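Local coordinates for protein AlkD2 (Streptococcus mutans, PDB 6M9M) that binds inosine-5'-monophosphate and belongs to the HEAT-like repeat family of DNA glycosylases, though its own function is not established, at residues A[18-21]-A[22-26]; A[55-58]-A[59-63]; A[130-133]-A[134-137]; A[165-168]-A[169-172]. All blocks are in the same frame, centred on the assembly; numbering follows the deposited sequence.

Interaction 1: residues A[18-21]-A[22-26]; sequences HGFK and EEEQR. With IMP (inosinic acid), chain B.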
loop_
_atom_site.group_PDB
_atom_site.type_symbol
_atom_site.label_atom_id
_atom_site.label_comp_id
_atom_site.label_asym_id
_atom_site.label_seq_id
_atom_site.Cartn_x
_atom_site.Cartn_y
_atom_site.Cartn_z
ATOM N N HIS A 18 -14.542 -6.489 -11.244
ATOM C CA HIS A 18 -14.328 -5.172 -10.651
ATOM C C HIS A 18 -14.466 -5.258 -9.142
ATOM O O HIS A 18 -15.158 -6.125 -8.614
ATOM C CB HIS A 18 -15.300 -4.152 -11.261
ATOM C CG HIS A 18 -15.160 -4.023 -12.747
ATOM N ND1 HIS A 18 -14.202 -3.221 -13.328
ATOM C CD2 HIS A 18 -15.815 -4.627 -13.766
ATOM C CE1 HIS A 18 -14.284 -3.321 -14.642
ATOM N NE2 HIS A 18 -15.254 -4.168 -14.934
ATOM N N GLY A 19 -13.787 -4.355 -8.456
ATOM C CA GLY A 19 -13.927 -4.236 -7.020
ATOM C C GLY A 19 -13.024 -5.178 -6.246
ATOM O O GLY A 19 -12.295 -6.012 -6.792
ATOM N N PHE A 20 -13.091 -5.043 -4.925
ATOM C CA PHE A 20 -12.306 -5.872 -4.023
ATOM C C PHE A 20 -13.059 -6.229 -2.747
ATOM O O PHE A 20 -12.523 -6.977 -1.933
ATOM C CB PHE A 20 -10.984 -5.163 -3.644
ATOM C CG PHE A 20 -11.198 -3.822 -2.997
ATOM C CD1 PHE A 20 -11.415 -3.721 -1.634
ATOM C CD2 PHE A 20 -11.205 -2.663 -3.750
ATOM C CE1 PHE A 20 -11.631 -2.497 -1.042
ATOM C CE2 PHE A 20 -11.425 -1.436 -3.165
ATOM C CZ PHE A 20 -11.636 -1.347 -1.813
ATOM N N LYS A 21 -14.265 -5.721 -2.537
ATOM C CA LYS A 21 -14.899 -5.908 -1.235
ATOM C C LYS A 21 -15.293 -7.356 -0.966
ATOM O O LYS A 21 -15.277 -7.780 0.192
ATOM C CB LYS A 21 -16.085 -4.958 -1.089
ATOM C CG LYS A 21 -15.645 -3.527 -0.831
ATOM C CD LYS A 21 -16.772 -2.532 -1.014
ATOM C CE LYS A 21 -16.262 -1.106 -0.850
ATOM N NZ LYS A 21 -15.143 -0.784 -1.794
ATOM N N GLU A 22 -15.632 -8.138 -1.994
ATOM C CA GLU A 22 -16.010 -9.525 -1.735
ATOM C C GLU A 22 -14.823 -10.327 -1.214
ATOM O O GLU A 22 -14.947 -11.087 -0.243
ATOM C CB GLU A 22 -16.570 -10.178 -2.996
ATOM C CG GLU A 22 -17.812 -9.523 -3.541
ATOM C CD GLU A 22 -18.420 -10.311 -4.682
ATOM O OE1 GLU A 22 -18.370 -11.559 -4.627
ATOM O OE2 GLU A 22 -18.930 -9.684 -5.628
ATOM N N GLU A 23 -13.656 -10.157 -1.830
ATOM C CA GLU A 23 -12.466 -10.857 -1.369
ATOM C C GLU A 23 -12.065 -10.387 0.024
ATOM O O GLU A 23 -11.705 -11.203 0.881
ATOM C CB GLU A 23 -11.325 -10.651 -2.363
ATOM C CG GLU A 23 -11.573 -11.265 -3.740
ATOM C CD GLU A 23 -12.103 -10.283 -4.783
ATOM O OE1 GLU A 23 -12.685 -9.255 -4.398
ATOM O OE2 GLU A 23 -11.933 -10.553 -5.995
ATOM N N GLU A 24 -12.128 -9.080 0.263
ATOM C CA GLU A 24 -11.793 -8.525 1.565
ATOM C C GLU A 24 -12.687 -9.092 2.655
ATOM O O GLU A 24 -12.204 -9.502 3.714
ATOM C CB GLU A 24 -11.931 -7.003 1.502
ATOM C CG GLU A 24 -11.494 -6.312 2.775
ATOM C CD GLU A 24 -11.728 -4.820 2.740
ATOM O OE1 GLU A 24 -12.661 -4.378 2.025
ATOM O OE2 GLU A 24 -10.992 -4.095 3.443
ATOM N N GLN A 25 -14.002 -9.100 2.431
ATOM C CA GLN A 25 -14.902 -9.568 3.479
ATOM C C GLN A 25 -14.705 -11.052 3.766
ATOM O O GLN A 25 -14.749 -11.471 4.927
ATOM C CB GLN A 25 -16.354 -9.261 3.120
ATOM C CG GLN A 25 -17.334 -9.627 4.228
ATOM C CD GLN A 25 -16.978 -8.995 5.571
ATOM O OE1 GLN A 25 -16.948 -7.770 5.707
ATOM N NE2 GLN A 25 -16.692 -9.834 6.565
ATOM N N ARG A 26 -14.467 -11.864 2.734
ATOM C CA ARG A 26 -14.206 -13.280 2.978
ATOM C C ARG A 26 -12.924 -13.464 3.784
ATOM O O ARG A 26 -12.884 -14.263 4.726
ATOM C CB ARG A 26 -14.116 -14.023 1.647
ATOM C CG ARG A 26 -14.202 -15.534 1.773
ATOM C CD ARG A 26 -15.645 -16.028 2.017
ATOM N NE ARG A 26 -15.715 -17.461 1.770
ATOM C CZ ARG A 26 -16.002 -18.016 0.598
ATOM N NH1 ARG A 26 -16.291 -17.263 -0.455
ATOM N NH2 ARG A 26 -16.021 -19.337 0.490
HETATM P P IMP B . -12.618 -1.051 -10.703
HETATM O O1P IMP B . -14.048 -0.624 -10.446
HETATM O O2P IMP B . -12.467 -1.535 -12.124
HETATM O O3P IMP B . -12.246 -2.237 -9.702
HETATM O "O5'" IMP B . -11.703 0.219 -10.468
HETATM C "C5'" IMP B . -10.289 0.140 -10.571
HETATM C "C4'" IMP B . -9.765 1.346 -11.301
HETATM O "O4'" IMP B . -8.463 1.424 -11.230
HETATM C "C3'" IMP B . -10.136 1.233 -12.903
HETATM O "O3'" IMP B . -10.535 2.570 -13.427
HETATM C "C2'" IMP B . -9.084 0.853 -13.469
HETATM O "O2'" IMP B . -9.108 1.288 -14.909
HETATM C "C1'" IMP B . -7.953 1.611 -12.665
HETATM N N9 IMP B . -6.706 1.199 -12.736
HETATM C C8 IMP B . -5.628 1.413 -11.941
HETATM N N7 IMP B . -4.565 0.790 -12.501
HETATM C C5 IMP B . -4.973 0.200 -13.653
HETATM C C6 IMP B . -4.259 -0.560 -14.591
HETATM O O6 IMP B . -2.844 -0.792 -14.347
HETATM N N1 IMP B . -4.875 -1.048 -15.660
HETATM C C2 IMP B . -6.212 -0.801 -15.840
HETATM N N3 IMP B . -6.910 -0.053 -14.918
HETATM C C4 IMP B . -6.301 0.454 -13.820
HETATM O O HOH W 1 -12.097 -8.627 -7.691
HETATM O O HOH W 2 -15.259 -5.541 2.187
#

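Interaction 2: residues A[55-58]-A[59-63]; sequences RMYA and VFLFG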
loop_
_atom_site.group_PDB
_atom_site.type_symbol
_atom_site.label_atom_id
_atom_site.label_comp_id
_atom_site.label_asym_id
_atom_site.label_seq_id
_atom_site.Cartn_x
_atom_site.Cartn_y
_atom_site.Cartn_z
ATOM N N ARG A 55 -5.630 -14.648 -5.147
ATOM C CA ARG A 55 -4.438 -13.998 -4.619
ATOM C C ARG A 55 -4.782 -12.696 -3.901
ATOM O O ARG A 55 -4.155 -12.368 -2.892
ATOM C CB ARG A 55 -3.405 -13.766 -5.720
ATOM C CG ARG A 55 -2.956 -15.041 -6.412
ATOM C CD ARG A 55 -1.593 -14.905 -7.030
ATOM N NE ARG A 55 -1.473 -13.824 -8.008
ATOM C CZ ARG A 55 -1.858 -13.919 -9.276
ATOM N NH1 ARG A 55 -2.432 -15.031 -9.726
ATOM N NH2 ARG A 55 -1.677 -12.900 -10.100
ATOM N N MET A 56 -5.777 -11.949 -4.394
ATOM C CA MET A 56 -6.246 -10.767 -3.670
ATOM C C MET A 56 -6.710 -11.133 -2.267
ATOM O O MET A 56 -6.312 -10.501 -1.285
ATOM C CB MET A 56 -7.373 -10.087 -4.444
ATOM C CG MET A 56 -6.956 -9.380 -5.728
ATOM S SD MET A 56 -8.338 -8.845 -6.761
ATOM C CE MET A 56 -9.264 -7.853 -5.607
ATOM N N TYR A 57 -7.566 -12.151 -2.165
ATOM C CA TYR A 57 -7.998 -12.687 -0.872
ATOM C C TYR A 57 -6.799 -13.010 0.016
ATOM O O TYR A 57 -6.763 -12.648 1.198
ATOM C CB TYR A 57 -8.871 -13.919 -1.143
ATOM C CG TYR A 57 -9.079 -14.842 0.025
ATOM C CD1 TYR A 57 -8.195 -15.871 0.268
ATOM C CD2 TYR A 57 -10.156 -14.684 0.893
ATOM C CE1 TYR A 57 -8.368 -16.735 1.324
ATOM C CE2 TYR A 57 -10.341 -15.553 1.961
ATOM C CZ TYR A 57 -9.429 -16.569 2.177
ATOM O OH TYR A 57 -9.562 -17.456 3.217
ATOM N N ALA A 58 -5.800 -13.693 -0.548
ATOM C CA ALA A 58 -4.627 -14.089 0.222
ATOM C C ALA A 58 -3.864 -12.884 0.748
ATOM O O ALA A 58 -3.338 -12.919 1.869
ATOM C CB ALA A 58 -3.704 -14.943 -0.645
ATOM N N VAL A 59 -3.749 -11.832 -0.066
ATOM C CA VAL A 59 -3.019 -10.638 0.357
ATOM C C VAL A 59 -3.778 -9.889 1.445
ATOM O O VAL A 59 -3.161 -9.339 2.365
ATOM C CB VAL A 59 -2.630 -9.773 -0.852
ATOM C CG1 VAL A 59 -1.916 -8.514 -0.412
ATOM C CG2 VAL A 59 -1.742 -10.585 -1.806
ATOM N N PHE A 60 -5.114 -9.863 1.384
ATOM C CA PHE A 60 -5.857 -9.340 2.529
ATOM C C PHE A 60 -5.526 -10.142 3.792
ATOM O O PHE A 60 -5.333 -9.569 4.871
ATOM C CB PHE A 60 -7.375 -9.318 2.277
ATOM C CG PHE A 60 -7.846 -8.179 1.398
ATOM C CD1 PHE A 60 -7.692 -6.865 1.809
ATOM C CD2 PHE A 60 -8.473 -8.421 0.187
ATOM C CE1 PHE A 60 -8.133 -5.813 1.008
ATOM C CE2 PHE A 60 -8.920 -7.374 -0.607
ATOM C CZ PHE A 60 -8.754 -6.070 -0.193
ATOM N N LEU A 61 -5.488 -11.477 3.689
ATOM C CA LEU A 61 -5.093 -12.289 4.840
ATOM C C LEU A 61 -3.699 -11.926 5.342
ATOM O O LEU A 61 -3.481 -11.788 6.549
ATOM C CB LEU A 61 -5.160 -13.778 4.517
ATOM C CG LEU A 61 -6.526 -14.448 4.392
ATOM C CD1 LEU A 61 -6.299 -15.933 4.079
ATOM C CD2 LEU A 61 -7.333 -14.279 5.659
ATOM N N PHE A 62 -2.734 -11.771 4.429
ATOM C CA PHE A 62 -1.397 -11.379 4.847
ATOM C C PHE A 62 -1.452 -10.081 5.656
ATOM O O PHE A 62 -0.795 -9.954 6.689
ATOM C CB PHE A 62 -0.459 -11.179 3.647
ATOM C CG PHE A 62 -0.073 -12.444 2.900
ATOM C CD1 PHE A 62 0.115 -13.674 3.542
ATOM C CD2 PHE A 62 0.155 -12.385 1.530
ATOM C CE1 PHE A 62 0.511 -14.808 2.808
ATOM C CE2 PHE A 62 0.525 -13.500 0.812
ATOM C CZ PHE A 62 0.699 -14.714 1.442
ATOM N N GLY A 63 -2.225 -9.092 5.184
ATOM C CA GLY A 63 -2.384 -7.867 5.944
ATOM C C GLY A 63 -2.861 -8.102 7.363
ATOM O O GLY A 63 -2.328 -7.536 8.325
#

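Interaction 3: residues A[130-133]-A[134-137]; sequences LRIW and TNRP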
loop_
_atom_site.group_PDB
_atom_site.type_symbol
_atom_site.label_atom_id
_atom_site.label_comp_id
_atom_site.label_asym_id
_atom_site.label_seq_id
_atom_site.Cartn_x
_atom_site.Cartn_y
_atom_site.Cartn_z
ATOM N N LEU A 130 -1.048 4.400 2.211
ATOM C CA LEU A 130 -1.305 5.324 3.305
ATOM C C LEU A 130 -2.122 6.549 2.884
ATOM O O LEU A 130 -2.492 7.355 3.746
ATOM C CB LEU A 130 0.004 5.746 3.979
ATOM C CG LEU A 130 0.493 4.809 5.090
ATOM C CD1 LEU A 130 0.825 3.427 4.555
ATOM C CD2 LEU A 130 1.682 5.447 5.803
ATOM N N ARG A 131 -2.426 6.719 1.592
ATOM C CA ARG A 131 -3.239 7.870 1.189
ATOM C C ARG A 131 -4.639 7.745 1.791
ATOM O O ARG A 131 -5.216 6.649 1.819
ATOM C CB ARG A 131 -3.349 7.909 -0.334
ATOM C CG ARG A 131 -2.038 8.226 -1.057
ATOM C CD ARG A 131 -2.215 8.188 -2.571
ATOM N NE ARG A 131 -3.124 9.247 -2.985
ATOM C CZ ARG A 131 -3.674 9.337 -4.181
ATOM N NH1 ARG A 131 -3.386 8.433 -5.105
ATOM N NH2 ARG A 131 -4.493 10.342 -4.448
ATOM N N ILE A 132 -5.202 8.850 2.291
ATOM C CA ILE A 132 -4.581 10.164 2.465
ATOM C C ILE A 132 -3.733 10.137 3.733
ATOM O O ILE A 132 -4.239 9.831 4.818
ATOM C CB ILE A 132 -5.695 11.237 2.548
ATOM C CG1 ILE A 132 -6.468 11.262 1.230
ATOM C CG2 ILE A 132 -5.093 12.573 2.921
ATOM C CD1 ILE A 132 -7.753 12.104 1.247
ATOM N N TRP A 133 -2.437 10.432 3.621
ATOM C CA TRP A 133 -1.534 10.155 4.736
ATOM C C TRP A 133 -1.943 10.936 5.981
ATOM O O TRP A 133 -1.906 10.406 7.091
ATOM C CB TRP A 133 -0.093 10.506 4.392
ATOM C CG TRP A 133 0.689 9.551 3.541
ATOM C CD1 TRP A 133 0.368 9.068 2.295
ATOM C CD2 TRP A 133 1.975 9.016 3.860
ATOM N NE1 TRP A 133 1.389 8.260 1.826
ATOM C CE2 TRP A 133 2.374 8.202 2.781
ATOM C CE3 TRP A 133 2.828 9.138 4.962
ATOM C CZ2 TRP A 133 3.586 7.534 2.767
ATOM C CZ3 TRP A 133 4.032 8.466 4.948
ATOM C CH2 TRP A 133 4.398 7.674 3.850
ATOM N N THR A 134 -2.330 12.200 5.812
ATOM C CA THR A 134 -2.648 13.071 6.935
ATOM C C THR A 134 -4.047 12.844 7.499
ATOM O O THR A 134 -4.432 13.553 8.425
ATOM C CB THR A 134 -2.412 14.524 6.536
ATOM O OG1 THR A 134 -3.005 14.776 5.260
ATOM C CG2 THR A 134 -0.931 14.811 6.458
ATOM N N ASN A 135 -4.791 11.862 6.992
ATOM C CA ASN A 135 -5.965 11.342 7.683
ATOM C C ASN A 135 -5.633 10.215 8.659
ATOM O O ASN A 135 -6.506 9.789 9.413
ATOM C CB ASN A 135 -7.003 10.837 6.678
ATOM C CG ASN A 135 -7.745 11.956 5.991
ATOM O OD1 ASN A 135 -7.654 13.110 6.383
ATOM N ND2 ASN A 135 -8.489 11.612 4.966
ATOM N N ARG A 136 -4.432 9.727 8.660
ATOM C CA ARG A 136 -4.099 8.660 9.594
ATOM C C ARG A 136 -3.517 9.228 10.872
ATOM O O ARG A 136 -2.929 10.310 10.866
ATOM C CB ARG A 136 -3.112 7.709 8.952
ATOM C CG ARG A 136 -3.887 6.832 7.955
ATOM C CD ARG A 136 -3.128 6.489 6.813
ATOM N NE ARG A 136 -3.855 5.514 6.001
ATOM C CZ ARG A 136 -4.860 5.791 5.185
ATOM N NH1 ARG A 136 -5.323 7.037 5.083
ATOM N NH2 ARG A 136 -5.383 4.825 4.441
ATOM N N PRO A 137 -3.694 8.496 11.965
ATOM C CA PRO A 137 -3.030 8.875 13.217
ATOM C C PRO A 137 -1.535 9.102 13.015
ATOM O O PRO A 137 -0.900 8.534 12.120
ATOM C CB PRO A 137 -3.310 7.687 14.147
ATOM C CG PRO A 137 -4.583 7.071 13.596
ATOM C CD PRO A 137 -4.500 7.267 12.105
#

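Interaction 4: residues A[165-168]-A[169-172]; sequences VGNA and LRDI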
loop_
_atom_site.group_PDB
_atom_site.type_symbol
_atom_site.label_atom_id
_atom_site.label_comp_id
_atom_site.label_asym_id
_atom_site.label_seq_id
_atom_site.Cartn_x
_atom_site.Cartn_y
_atom_site.Cartn_z
ATOM N N VAL A 165 3.317 9.377 -5.611
ATOM C CA VAL A 165 3.981 10.431 -4.845
ATOM C C VAL A 165 3.308 11.772 -5.089
ATOM O O VAL A 165 2.954 12.488 -4.150
ATOM C CB VAL A 165 5.473 10.480 -5.229
ATOM C CG1 VAL A 165 6.164 11.709 -4.658
ATOM C CG2 VAL A 165 6.185 9.224 -4.773
ATOM N N GLY A 166 3.142 12.141 -6.356
ATOM C CA GLY A 166 2.545 13.426 -6.653
ATOM C C GLY A 166 1.118 13.543 -6.160
ATOM O O GLY A 166 0.716 14.578 -5.630
ATOM N N ASN A 167 0.326 12.486 -6.338
ATOM C CA ASN A 167 -1.051 12.518 -5.861
ATOM C C ASN A 167 -1.144 12.460 -4.344
ATOM O O ASN A 167 -2.077 13.038 -3.775
ATOM C CB ASN A 167 -1.843 11.409 -6.534
ATOM C CG ASN A 167 -2.187 11.751 -7.973
ATOM O OD1 ASN A 167 -2.633 12.851 -8.263
ATOM N ND2 ASN A 167 -1.927 10.834 -8.878
ATOM N N ALA A 168 -0.191 11.798 -3.672
ATOM C CA ALA A 168 -0.194 11.798 -2.211
ATOM C C ALA A 168 0.075 13.194 -1.656
ATOM O O ALA A 168 -0.533 13.599 -0.654
ATOM C CB ALA A 168 0.809 10.778 -1.680
ATOM N N LEU A 169 0.965 13.952 -2.302
ATOM C CA LEU A 169 1.181 15.337 -1.906
ATOM C C LEU A 169 -0.024 16.202 -2.268
ATOM O O LEU A 169 -0.386 17.112 -1.514
ATOM C CB LEU A 169 2.453 15.881 -2.555
ATOM C CG LEU A 169 3.774 15.281 -2.077
ATOM C CD1 LEU A 169 4.913 15.718 -2.983
ATOM C CD2 LEU A 169 4.087 15.663 -0.637
ATOM N N ARG A 170 -0.645 15.939 -3.424
ATOM C CA ARG A 170 -1.864 16.644 -3.818
ATOM C C ARG A 170 -2.961 16.465 -2.777
ATOM O O ARG A 170 -3.635 17.439 -2.411
ATOM C CB ARG A 170 -2.311 16.124 -5.180
ATOM C CG ARG A 170 -3.402 16.905 -5.880
ATOM C CD ARG A 170 -3.816 16.153 -7.130
ATOM N NE ARG A 170 -4.813 16.762 -8.005
ATOM C CZ ARG A 170 -4.542 17.370 -9.162
ATOM N NH1 ARG A 170 -5.538 17.814 -9.903
ATOM N NH2 ARG A 170 -3.292 17.557 -9.559
ATOM N N ASP A 171 -3.135 15.235 -2.266
ATOM C CA ASP A 171 -4.111 15.008 -1.205
ATOM C C ASP A 171 -3.851 15.958 -0.031
ATOM O O ASP A 171 -4.764 16.611 0.500
ATOM C CB ASP A 171 -3.965 13.605 -0.589
ATOM C CG ASP A 171 -4.235 12.435 -1.527
ATOM O OD1 ASP A 171 -5.034 12.512 -2.478
ATOM O OD2 ASP A 171 -3.676 11.349 -1.198
ATOM N N ILE A 172 -2.595 15.983 0.430
ATOM C CA ILE A 172 -2.228 16.730 1.630
ATOM C C ILE A 172 -2.414 18.218 1.408
ATOM O O ILE A 172 -2.795 18.944 2.335
ATOM C CB ILE A 172 -0.789 16.355 2.047
ATOM C CG1 ILE A 172 -0.716 14.879 2.429
ATOM C CG2 ILE A 172 -0.309 17.216 3.207
ATOM C CD1 ILE A 172 0.704 14.365 2.580
HETATM O O HOH W 3 -1.806 11.394 0.868
#

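Interaction 1: residues A[18-21]-A[22-26]
The N-terminal start of helix 21-32 is the element here, with F20 at the N-cap position and E24 one turn on. E24 N donates to F20 O at 3.1 Å. Q25 N donates to K21 O at 2.9 Å. The F20 and E24 side chains run next to each other and point the same way. Carboxylate atom E24 OE1 sits at the edge of the phenyl ring, near its plane, 3.7 Å from F20 CE1. The ring and carboxylate planes are 59° apart. F20 CG lies between the backbone N and the carbonyl carbon (chi1 58°), which turns the ring to the E24 side. A water donates to both E24 OE1 and K21 O and ties that carboxylate to the first turn. The loop before the helix is part of the inosinic acid pocket, and this end of the segment grips the phosphate. In the conformer described, H18 ND1 donates to O2P of the ligand at 2.7 Å, almost straight at 173°, with the phosphorus in the plane of the imidazole at its edge. G19 N donates to O3P of the ligand at 2.9 Å. At the backbone angles of G19 a beta carbon would press against the carbonyl oxygen of H18, which explains the glycine. R86, also of the pocket, bonds the ligand as well. A second water bridges G19 O and the buried side chain of E23, 2.6 Å from E23 OE2. The E23 chain bends at chi2, which brings its carboxylate back beside the loop. K93 makes a cation-pi contact with the F20 ring, and M56 of helix 52-65 packs on F20.

Interaction 2: residues A[55-58]-A[59-63]
Y57 and L61 meet one turn apart on helix 52-65, their side chains set at a slant to each other. Methyl L61 CD1 touches the ring at its outer end, 3.5 Å from Y57 CE1. L61 CG stands over one face of that ring, 4.2 Å above the plane and displaced toward the rim. The Y57 ring gets there because its CG is anti to the backbone N (chi1 163°). Its hydroxyl bonds to D30. F62 turns the face of its ring to the preceding turn, with A58 O 3.4 Å above the plane, near the rim. That same oxygen accepts F62 N at 2.9 Å. F60 goes another way round the helix. The edge of its ring lies near Y57 CA, and F60 CD2 is 3.3 Å from M56 O. V59 CG2 comes within 3.2 Å of R55 O. V59, F60 and F62 thus each rest on a carbonyl oxygen of the turn before.

Helix neighbours take up the different faces. Y57 and A58 pack on helix 36-47, F60 on helix 21-32, V59 on helix 85-102, and F62 on helix 69-79. A largely buried helix with mostly apolar side chains, packed against four other helices, fits the stacked helices of a HEAT-like repeat protein.

Interaction 3: residues A[130-133]-A[134-137]
R136 folds back over the backbone of L130 to I132 in a compact turn, within the loop between helices 120-129 and 143-151. The face of its guanidinium lies on the peptide, with L130 C 3.6 Å above the centre of the plane. R136 NH1 gives I132 O a weak bond at 3.0 Å, bent to 126°. A bend at chi2 (146°) carries the guanidinium back over L130, and R136 NH2 forms a salt bridge with D96 of helix 85-102.

Two backbone bonds close the turn. N135 N donates to I132 O, and R136 N donates to W133 O at 3.1 Å. The peptide bond before I132 is cis. On the outer side, the N135 amide crosses the I132 side chain, with N135 ND2 3.7 Å from I132 CB. I132 CG2 is 3.8 Å from T134 OG1. W133 has L130 CB 3.5 Å above one face of its indole, toward the rim. Its NE1 bonds to T127 O, and F139 meets the ring edge-to-face.

I132 O thus takes two donors, one from the backbone and one from R136. D96, the weak bond to I132 O and the contact with the peptide together hold the guanidinium. The carbonyl oxygens of L130 and I132 close to it probably help to stabilise its positive charge.

Interaction 4: residues A[165-168]-A[169-172]
D171 N donates to N167 O at 2.9 Å, and R170 N donates to G166 O at the same distance. L169 N bonds to V165 O at 3.1 Å. The last of the four helical bonds, I172 N to A168 O, is weak at 3.3 Å. A168 O has a second donor, a water that also gives a hydrogen to D171 OD2 at 2.8 Å. This water links the carboxylate to the turn before it. D171 holds its CG beside its own backbone N (chi1 -64°), and the carboxylate stays close to the helix, with D171 CG 3.2 Å from N167 O. The strongest partner of the carboxylate is R131, in a salt bridge from the loop after helix 120-129.

Next come N167 and R170, which lie alongside each other and point the same way. Oxygen N167 OD1 is 3.7 Å from R170 CD, and the amide and guanidinium planes are 73° apart. The R170 chain is extended as far as NE, and its NH2 goes on to L200 O near the end of helix 192-201.

The apolar side of helix 159-175 is made by V165, L169 and I172. All three pack on I150 of helix 143-151, while V165 and L169 also touch helix 192-201.

D171 lies close to the carbonyl N167 O, which would by itself disfavour its negative charge; the water and R131 probably offset this.

Overall arrangement
The four contacts fall into two pairs on the helical stack. Interactions 1 and 2 touch, with centres 10 Å apart: E24 CA meets F60 CD2 at 3.6 Å, and M56 CE lies 3.7 Å from G19 O. Helix 52-65 thus backs the loop that binds the ligand phosphate, and M56 is about 4 Å from R86, side chain to side chain. Interactions 3 and 4 form the other pair, with centres 11 Å apart. R131 NE and D171 OD2 join them in a salt bridge of 2.8 Å. Interactions 2 and 3 lie on opposite sides of the chain's centre, 22 Å apart between centres. Interaction 1 alone binds inosinic acid; the side chains of R131 (interaction 3) and N167 (interaction 4) lie about 10 Å and 11 Å from it.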